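Local coordinates for protein glucanase (Klebsiella pneumoniae, PDB 5GY3) that probably cuts internal beta-1,4-glucosidic linkages in cellulose, lichenin and cereal beta-glucans, as a family 8 glycoside hydrolase, at residues Leu119-Met133 and His166-Leu180. Residues are numbered along the deposited sequence; the frame is centred on the assembly and turned at random.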
ATOM      1  N   LEU A 119      13.603  -7.126   2.948  1.00  7.57           N
ATOM      2  CA  LEU A 119      13.131  -6.362   1.801  1.00  7.79           C
ATOM      3  C   LEU A 119      14.298  -5.841   0.967  1.00  9.25           C
ATOM      4  O   LEU A 119      14.279  -5.936  -0.262  1.00  8.32           O
ATOM      5  CB  LEU A 119      12.233  -5.221   2.264  1.00  8.21           C
ATOM      6  CG  LEU A 119      10.818  -5.645   2.654  1.00  7.65           C
ATOM      7  CD1 LEU A 119      10.154  -4.505   3.410  1.00  8.91           C
ATOM      8  CD2 LEU A 119      10.016  -5.993   1.397  1.00 11.50           C
ATOM      9  N   LEU A 120      15.319  -5.269   1.615  1.00  8.37           N
ATOM     10  CA  LEU A 120      16.460  -4.776   0.848  1.00 10.28           C
ATOM     11  C   LEU A 120      17.194  -5.919   0.156  1.00 10.02           C
ATOM     12  O   LEU A 120      17.604  -5.793  -1.008  1.00 10.46           O
ATOM     13  CB  LEU A 120      17.424  -4.000   1.750  1.00 10.03           C
ATOM     14  CG  LEU A 120      16.860  -2.710   2.344  1.00  8.25           C
ATOM     15  CD1 LEU A 120      17.892  -2.071   3.278  1.00  8.17           C
ATOM     16  CD2 LEU A 120      16.413  -1.732   1.257  1.00  7.59           C
ATOM     17  N   LYS A 121      17.362  -7.048   0.850  1.00  7.35           N
ATOM     18  CA  LYS A 121      18.174  -8.121   0.289  1.00  9.93           C
ATOM     19  C   LYS A 121      17.483  -8.801  -0.892  1.00 11.62           C
ATOM     20  O   LYS A 121      18.124  -9.093  -1.910  1.00  9.88           O
ATOM     21  CB  LYS A 121      18.505  -9.142   1.371  1.00  9.86           C
ATOM     22  CG  LYS A 121      19.291 -10.328   0.851  1.00 15.42           C
ATOM     23  CD  LYS A 121      19.733 -11.231   1.978  1.00 15.29           C
ATOM     24  CE  LYS A 121      20.525 -12.407   1.415  1.00 21.13           C
ATOM     25  NZ  LYS A 121      20.909 -13.348   2.493  1.00 27.79           N
ATOM     26  N   TYR A 122      16.176  -9.051  -0.788  1.00 11.06           N
ATOM     27  CA  TYR A 122      15.480  -9.899  -1.751  1.00 10.82           C
ATOM     28  C   TYR A 122      14.560  -9.180  -2.725  1.00 10.61           C
ATOM     29  O   TYR A 122      14.219  -9.770  -3.757  1.00  8.57           O
ATOM     30  CB  TYR A 122      14.646 -10.952  -1.017  1.00 10.40           C
ATOM     31  CG  TYR A 122      15.488 -11.903  -0.219  1.00 10.24           C
ATOM     32  CD1 TYR A 122      16.152 -12.961  -0.836  1.00 13.47           C
ATOM     33  CD2 TYR A 122      15.615 -11.756   1.156  1.00 10.64           C
ATOM     34  CE1 TYR A 122      16.928 -13.840  -0.096  1.00 14.79           C
ATOM     35  CE2 TYR A 122      16.385 -12.627   1.900  1.00 13.58           C
ATOM     36  CZ  TYR A 122      17.036 -13.665   1.271  1.00 16.74           C
ATOM     37  OH  TYR A 122      17.795 -14.524   2.028  1.00 19.11           O
ATOM     38  N   THR A 123      14.103  -7.961  -2.428  1.00  9.09           N
ATOM     39  CA  THR A 123      13.168  -7.298  -3.333  1.00 10.60           C
ATOM     40  C   THR A 123      13.729  -6.055  -4.011  1.00  9.94           C
ATOM     41  O   THR A 123      13.116  -5.567  -4.970  1.00 10.44           O
ATOM     42  CB  THR A 123      11.857  -6.907  -2.614  1.00 10.37           C
ATOM     43  OG1 THR A 123      12.047  -5.709  -1.841  1.00 11.08           O
ATOM     44  CG2 THR A 123      11.360  -8.035  -1.712  1.00 10.32           C
ATOM     45  N   VAL A 124      14.858  -5.526  -3.553  1.00  9.80           N
ATOM     46  CA  VAL A 124      15.417  -4.302  -4.119  1.00  8.28           C
ATOM     47  C   VAL A 124      16.546  -4.678  -5.062  1.00  9.90           C
ATOM     48  O   VAL A 124      17.459  -5.431  -4.688  1.00  8.97           O
ATOM     49  CB  VAL A 124      15.899  -3.341  -3.022  1.00  9.12           C
ATOM     50  CG1 VAL A 124      16.741  -2.213  -3.641  1.00  9.04           C
ATOM     51  CG2 VAL A 124      14.699  -2.755  -2.310  1.00  7.44           C
ATOM     52  N   VAL A 125      16.473  -4.171  -6.292  1.00  7.33           N
ATOM     53  CA  VAL A 125      17.472  -4.474  -7.305  1.00 10.12           C
ATOM     54  C   VAL A 125      17.954  -3.175  -7.934  1.00  8.20           C
ATOM     55  O   VAL A 125      17.321  -2.124  -7.820  1.00  9.91           O
ATOM     56  CB  VAL A 125      16.936  -5.435  -8.392  1.00 12.55           C
ATOM     57  CG1 VAL A 125      16.497  -6.761  -7.765  1.00 12.30           C
ATOM     58  CG2 VAL A 125      15.794  -4.788  -9.158  1.00 10.77           C
ATOM     59  N   THR A 126      19.118  -3.262  -8.571  1.00  8.49           N
ATOM     60  CA  THR A 126      19.661  -2.178  -9.375  1.00  9.72           C
ATOM     61  C   THR A 126      19.198  -2.370 -10.812  1.00 10.97           C
ATOM     62  O   THR A 126      19.448  -3.424 -11.403  1.00 10.39           O
ATOM     63  CB  THR A 126      21.188  -2.183  -9.320  1.00 13.75           C
ATOM     64  OG1 THR A 126      21.614  -2.192  -7.956  1.00 12.28           O
ATOM     65  CG2 THR A 126      21.750  -0.958 -10.022  1.00 12.09           C
ATOM     66  N   PHE A 127      18.548  -1.353 -11.382  1.00  8.87           N
ATOM     67  CA  PHE A 127      17.972  -1.475 -12.721  1.00  7.50           C
ATOM     68  C   PHE A 127      17.759  -0.083 -13.299  1.00  9.09           C
ATOM     69  O   PHE A 127      17.292   0.814 -12.594  1.00  9.70           O
ATOM     70  CB  PHE A 127      16.640  -2.227 -12.667  1.00  9.84           C
ATOM     71  CG  PHE A 127      16.199  -2.806 -13.990  1.00 10.35           C
ATOM     72  CD1 PHE A 127      16.670  -4.042 -14.413  1.00 11.43           C
ATOM     73  CD2 PHE A 127      15.287  -2.133 -14.786  1.00  9.67           C
ATOM     74  CE1 PHE A 127      16.250  -4.594 -15.624  1.00 11.69           C
ATOM     75  CE2 PHE A 127      14.861  -2.671 -15.990  1.00  9.68           C
ATOM     76  CZ  PHE A 127      15.346  -3.913 -16.411  1.00 10.45           C
ATOM     77  N   ALA A 128      18.107   0.094 -14.580  1.00 11.15           N
ATOM     78  CA  ALA A 128      17.983   1.395 -15.253  1.00 10.44           C
ATOM     79  C   ALA A 128      18.658   2.514 -14.452  1.00 11.49           C
ATOM     80  O   ALA A 128      18.195   3.658 -14.410  1.00 11.05           O
ATOM     81  CB  ALA A 128      16.512   1.723 -15.535  1.00  9.92           C
ATOM     82  N   GLY A 129      19.777   2.187 -13.812  1.00 12.00           N
ATOM     83  CA  GLY A 129      20.536   3.184 -13.083  1.00 10.37           C
ATOM     84  C   GLY A 129      19.974   3.600 -11.743  1.00 13.62           C
ATOM     85  O   GLY A 129      20.426   4.610 -11.187  1.00 14.52           O
ATOM     86  N   ARG A 130      19.010   2.859 -11.198  1.00  9.04           N
ATOM     87  CA  ARG A 130      18.372   3.220  -9.940  1.00  8.49           C
ATOM     88  C   ARG A 130      18.134   1.974  -9.096  1.00  9.76           C
ATOM     89  O   ARG A 130      18.168   0.847  -9.596  1.00  9.20           O
ATOM     90  CB  ARG A 130      17.045   3.945 -10.183  1.00 12.83           C
ATOM     91  CG  ARG A 130      17.266   5.324 -10.777  1.00 15.87           C
ATOM     92  CD  ARG A 130      16.064   6.187 -10.666  1.00 18.65           C
ATOM     93  NE  ARG A 130      16.242   7.446 -11.383  1.00 16.99           N
ATOM     94  CZ  ARG A 130      16.730   8.554 -10.843  1.00 15.39           C
ATOM     95  NH1 ARG A 130      17.122   8.573  -9.573  1.00 15.33           N
ATOM     96  NH2 ARG A 130      16.829   9.656 -11.584  1.00 19.87           N
ATOM     97  N   GLN A 131      17.913   2.198  -7.796  1.00  6.22           N
ATOM     98  CA  GLN A 131      17.431   1.155  -6.900  1.00  8.43           C
ATOM     99  C   GLN A 131      15.915   1.116  -6.992  1.00  8.86           C
ATOM    100  O   GLN A 131      15.269   2.158  -6.877  1.00  8.78           O
ATOM    101  CB  GLN A 131      17.852   1.421  -5.454  1.00  7.95           C
ATOM    102  CG  GLN A 131      19.367   1.463  -5.253  1.00  8.60           C
ATOM    103  CD  GLN A 131      20.024   0.151  -5.626  1.00 10.92           C
ATOM    104  OE1 GLN A 131      19.971  -0.821  -4.864  1.00 12.60           O
ATOM    105  NE2 GLN A 131      20.648   0.109  -6.805  1.00  9.79           N
ATOM    106  N   VAL A 132      15.356  -0.077  -7.205  1.00  7.80           N
ATOM    107  CA  VAL A 132      13.913  -0.248  -7.362  1.00  8.70           C
ATOM    108  C   VAL A 132      13.464  -1.453  -6.542  1.00  8.79           C
ATOM    109  O   VAL A 132      14.167  -2.466  -6.464  1.00  8.32           O
ATOM    110  CB  VAL A 132      13.499  -0.411  -8.847  1.00 14.98           C
ATOM    111  CG1 VAL A 132      14.123   0.672  -9.707  1.00 18.53           C
ATOM    112  CG2 VAL A 132      13.925  -1.736  -9.387  1.00 15.34           C
ATOM    113  N   MET A 133      12.281  -1.342  -5.938  1.00  8.20           N
ATOM    114  CA  MET A 133      11.659  -2.441  -5.212  1.00  8.05           C
ATOM    115  C   MET A 133      10.698  -3.187  -6.135  1.00 11.82           C
ATOM    116  O   MET A 133       9.753  -2.594  -6.672  1.00  8.33           O
ATOM    117  CB  MET A 133      10.908  -1.936  -3.982  1.00 10.06           C
ATOM    118  CG  MET A 133      10.196  -3.044  -3.233  1.00  9.45           C
ATOM    119  SD  MET A 133       9.315  -2.468  -1.760  1.00 12.83           S
ATOM    120  CE  MET A 133      10.699  -2.085  -0.675  1.00  9.19           C
ATOM    121  N   HIS A 166      19.674   1.019   8.215  1.00  6.87           N
ATOM    122  CA  HIS A 166      20.080   1.071   6.810  1.00  7.11           C
ATOM    123  C   HIS A 166      19.681   2.408   6.189  1.00  7.92           C
ATOM    124  O   HIS A 166      19.080   2.463   5.114  1.00  6.99           O
ATOM    125  CB  HIS A 166      19.478  -0.087   6.003  1.00  6.93           C
ATOM    126  CG  HIS A 166      19.906  -1.451   6.451  1.00  9.04           C
ATOM    127  ND1 HIS A 166      19.487  -2.011   7.637  1.00  9.99           N
ATOM    128  CD2 HIS A 166      20.690  -2.382   5.852  1.00  9.71           C
ATOM    129  CE1 HIS A 166      20.001  -3.222   7.760  1.00  9.15           C
ATOM    130  NE2 HIS A 166      20.742  -3.470   6.693  1.00  9.96           N
ATOM    131  N   LEU A 167      20.004   3.497   6.895  1.00  6.58           N
ATOM    132  CA  LEU A 167      19.520   4.814   6.479  1.00  7.33           C
ATOM    133  C   LEU A 167      19.857   5.115   5.022  1.00  7.21           C
ATOM    134  O   LEU A 167      18.997   5.560   4.248  1.00  8.13           O
ATOM    135  CB  LEU A 167      20.103   5.889   7.402  1.00  8.75           C
ATOM    136  CG  LEU A 167      19.755   7.346   7.088  1.00 11.06           C
ATOM    137  CD1 LEU A 167      19.710   8.136   8.381  1.00 10.02           C
ATOM    138  CD2 LEU A 167      20.765   7.976   6.138  1.00  9.12           C
ATOM    139  N   THR A 168      21.120   4.918   4.634  1.00  5.12           N
ATOM    140  CA  THR A 168      21.522   5.293   3.281  1.00  6.53           C
ATOM    141  C   THR A 168      20.749   4.506   2.224  1.00  7.79           C
ATOM    142  O   THR A 168      20.283   5.083   1.229  1.00  6.62           O
ATOM    143  CB  THR A 168      23.025   5.088   3.106  1.00  7.77           C
ATOM    144  OG1 THR A 168      23.710   5.766   4.169  1.00  7.84           O
ATOM    145  CG2 THR A 168      23.472   5.653   1.759  1.00  7.31           C
ATOM    146  N   ALA A 169      20.597   3.190   2.417  1.00  5.50           N
ATOM    147  CA  ALA A 169      19.916   2.386   1.399  1.00  6.93           C
ATOM    148  C   ALA A 169      18.440   2.765   1.282  1.00  5.68           C
ATOM    149  O   ALA A 169      17.886   2.823   0.170  1.00  7.16           O
ATOM    150  CB  ALA A 169      20.060   0.892   1.718  1.00  6.81           C
ATOM    151  N   TRP A 170      17.773   3.001   2.414  1.00  7.21           N
ATOM    152  CA  TRP A 170      16.356   3.359   2.352  1.00  7.93           C
ATOM    153  C   TRP A 170      16.174   4.762   1.793  1.00 10.00           C
ATOM    154  O   TRP A 170      15.216   5.026   1.053  1.00 10.37           O
ATOM    155  CB  TRP A 170      15.705   3.241   3.736  1.00  5.10           C
ATOM    156  CG  TRP A 170      15.403   1.819   4.109  1.00  7.43           C
ATOM    157  CD1 TRP A 170      16.015   1.072   5.093  1.00  6.75           C
ATOM    158  CD2 TRP A 170      14.457   0.952   3.478  1.00  7.57           C
ATOM    159  NE1 TRP A 170      15.488  -0.208   5.110  1.00  6.67           N
ATOM    160  CE2 TRP A 170      14.529  -0.303   4.135  1.00  6.75           C
ATOM    161  CE3 TRP A 170      13.547   1.114   2.425  1.00  8.67           C
ATOM    162  CZ2 TRP A 170      13.727  -1.386   3.769  1.00  7.03           C
ATOM    163  CZ3 TRP A 170      12.736   0.028   2.072  1.00  6.92           C
ATOM    164  CH2 TRP A 170      12.847  -1.203   2.732  1.00  6.42           C
ATOM    165  N   ARG A 171      17.087   5.673   2.131  1.00  7.55           N
ATOM    166  CA  ARG A 171      17.010   7.020   1.578  1.00  7.74           C
ATOM    167  C   ARG A 171      17.228   7.007   0.069  1.00 11.28           C
ATOM    168  O   ARG A 171      16.535   7.716  -0.673  1.00  9.36           O
ATOM    169  CB  ARG A 171      18.031   7.929   2.263  1.00 11.90           C
ATOM    170  CG  ARG A 171      17.580   8.426   3.612  1.00 16.22           C
ATOM    171  CD  ARG A 171      18.306   9.712   3.969  1.00 21.26           C
ATOM    172  NE  ARG A 171      17.940  10.190   5.293  1.00 21.35           N
ATOM    173  CZ  ARG A 171      18.572  11.174   5.922  1.00 25.00           C
ATOM    174  NH1 ARG A 171      19.600  11.785   5.344  1.00 22.41           N
ATOM    175  NH2 ARG A 171      18.183  11.540   7.132  1.00 31.53           N
ATOM    176  N   THR A 172      18.180   6.200  -0.404  1.00  8.92           N
ATOM    177  CA  THR A 172      18.386   6.077  -1.844  1.00  8.60           C
ATOM    178  C   THR A 172      17.158   5.493  -2.526  1.00  7.27           C
ATOM    179  O   THR A 172      16.758   5.954  -3.603  1.00  6.55           O
ATOM    180  CB  THR A 172      19.620   5.220  -2.117  1.00  9.12           C
ATOM    181  OG1 THR A 172      20.794   5.955  -1.743  1.00  9.88           O
ATOM    182  CG2 THR A 172      19.702   4.827  -3.605  1.00  8.99           C
ATOM    183  N   LEU A 173      16.551   4.469  -1.923  1.00  6.32           N
ATOM    184  CA  LEU A 173      15.343   3.889  -2.507  1.00  8.49           C
ATOM    185  C   LEU A 173      14.236   4.929  -2.593  1.00  7.99           C
ATOM    186  O   LEU A 173      13.530   5.028  -3.608  1.00  8.08           O
ATOM    187  CB  LEU A 173      14.882   2.672  -1.690  1.00  7.54           C
ATOM    188  CG  LEU A 173      13.838   1.782  -2.384  1.00  6.41           C
ATOM    189  CD1 LEU A 173      14.476   0.966  -3.530  1.00  6.94           C
ATOM    190  CD2 LEU A 173      13.105   0.876  -1.398  1.00  6.84           C
ATOM    191  N   GLN A 174      14.087   5.736  -1.546  1.00  7.40           N
ATOM    192  CA  GLN A 174      13.080   6.793  -1.586  1.00 10.00           C
ATOM    193  C   GLN A 174      13.394   7.819  -2.667  1.00  9.53           C
ATOM    194  O   GLN A 174      12.502   8.220  -3.424  1.00  9.02           O
ATOM    195  CB  GLN A 174      12.960   7.460  -0.221  1.00 11.61           C
ATOM    196  CG  GLN A 174      12.118   8.708  -0.275  1.00 18.53           C
ATOM    197  CD  GLN A 174      11.320   8.923   0.975  1.00 29.31           C
ATOM    198  OE1 GLN A 174      10.187   9.417   0.920  1.00 30.62           O
ATOM    199  NE2 GLN A 174      11.903   8.565   2.121  1.00 22.68           N
ATOM    200  N   THR A 175      14.656   8.255  -2.760  1.00  6.67           N
ATOM    201  CA  THR A 175      15.053   9.194  -3.804  1.00  7.95           C
ATOM    202  C   THR A 175      14.763   8.635  -5.189  1.00  9.79           C
ATOM    203  O   THR A 175      14.216   9.328  -6.054  1.00  5.75           O
ATOM    204  CB  THR A 175      16.541   9.506  -3.672  1.00 11.73           C
ATOM    205  OG1 THR A 175      16.766  10.258  -2.473  1.00 13.45           O
ATOM    206  CG2 THR A 175      17.021  10.292  -4.883  1.00 17.46           C
ATOM    207  N   ASP A 176      15.143   7.377  -5.416  1.00  7.87           N
ATOM    208  CA  ASP A 176      14.965   6.772  -6.727  1.00  9.03           C
ATOM    209  C   ASP A 176      13.491   6.532  -7.034  1.00  8.98           C
ATOM    210  O   ASP A 176      13.068   6.630  -8.193  1.00  6.84           O
ATOM    211  CB  ASP A 176      15.765   5.471  -6.794  1.00  8.53           C
ATOM    212  CG  ASP A 176      17.276   5.713  -6.971  1.00 11.32           C
ATOM    213  OD1 ASP A 176      17.658   6.860  -7.283  1.00 12.90           O
ATOM    214  OD2 ASP A 176      18.079   4.757  -6.818  1.00  8.35           O
ATOM    215  N   GLY A 177      12.698   6.192  -6.012  1.00  6.97           N
ATOM    216  CA  GLY A 177      11.290   5.908  -6.246  1.00  7.13           C
ATOM    217  C   GLY A 177      10.492   7.163  -6.546  1.00  8.25           C
ATOM    218  O   GLY A 177       9.616   7.165  -7.420  1.00  7.73           O
ATOM    219  N   GLN A 178      10.794   8.252  -5.843  1.00  5.11           N
ATOM    220  CA  GLN A 178      10.200   9.530  -6.213  1.00  7.96           C
ATOM    221  C   GLN A 178      10.618   9.941  -7.621  1.00  8.24           C
ATOM    222  O   GLN A 178       9.788  10.395  -8.413  1.00  5.99           O
ATOM    223  CB  GLN A 178      10.577  10.592  -5.187  1.00  8.32           C
ATOM    224  CG  GLN A 178       9.990  10.306  -3.820  1.00  9.62           C
ATOM    225  CD  GLN A 178      10.192  11.444  -2.852  1.00 21.35           C
ATOM    226  OE1 GLN A 178      10.404  12.586  -3.252  1.00 26.85           O
ATOM    227  NE2 GLN A 178      10.128  11.138  -1.565  1.00 24.62           N
ATOM    228  N   ALA A 179      11.895   9.754  -7.967  1.00  8.63           N
ATOM    229  CA  ALA A 179      12.344  10.138  -9.303  1.00  8.10           C
ATOM    230  C   ALA A 179      11.659   9.306 -10.379  1.00  9.64           C
ATOM    231  O   ALA A 179      11.236   9.846 -11.408  1.00  9.70           O
ATOM    232  CB  ALA A 179      13.863  10.013  -9.421  1.00  8.67           C
ATOM    233  N   LEU A 180      11.539   7.991 -10.170  1.00  7.70           N
ATOM    234  CA  LEU A 180      10.867   7.158 -11.167  1.00  9.36           C
ATOM    235  C   LEU A 180       9.399   7.548 -11.299  1.00  8.00           C
ATOM    236  O   LEU A 180       8.894   7.731 -12.412  1.00  6.24           O
ATOM    237  CB  LEU A 180      11.009   5.676 -10.810  1.00  9.75           C
ATOM    238  CG  LEU A 180      12.363   5.042 -11.141  1.00 12.53           C
ATOM    239  CD1 LEU A 180      12.497   3.700 -10.426  1.00 15.76           C
ATOM    240  CD2 LEU A 180      12.564   4.890 -12.680  1.00 11.77           C
TER
HETATM  241  O   HOH W   1      12.973   3.160  -5.766  1.00  9.23           O
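Strand 130-133, second arm of a beta hairpin closed by a type I' turn, crosses helix 167-180 almost at a right angle (89°), Gln131 lying against Leu173, while Leu120 of helix 119-123 packs near the N-terminal end of helix 167-180, beside His166 and Ala169. Asp176 grips the strand with both carboxylate oxygens. Asp176 OD2 takes the Gln131 N-H in a nearly straight bond (N to OD2 2.7 Å), on its anti side but out of plane. Arg130 NH1 comes to Asp176 OD1 (2.9 Å) from above the carboxylate plane in a bent salt bridge (144°), the oxygen staying close to the guanidinium plane. The extended Arg130 chain lays its guanidinium over Ala179 CB, 3.5 Å from Arg130 CZ. A water donates to both Gln131 O and Leu173 O. Leu173, with CG anti to the backbone N (chi1 -166°), sends CD1 against Gln131 O and Val124, and CD2 against Met133 CE. Leu120 CD2 makes a CH-pi contact 3.7 Å from the centroid of the Trp170 six-membered ring, over its face; Met133 CE meets the ring's edge. Trp158 and Phe161 of helix 155-164 pack on this cluster, Phe161 edge-to-face with Trp170; the hairpin thus joins helices of the family's (alpha/alpha)6 barrel, Met133 about 7 Å (side chains) from Asp87, the predicted nucleophile.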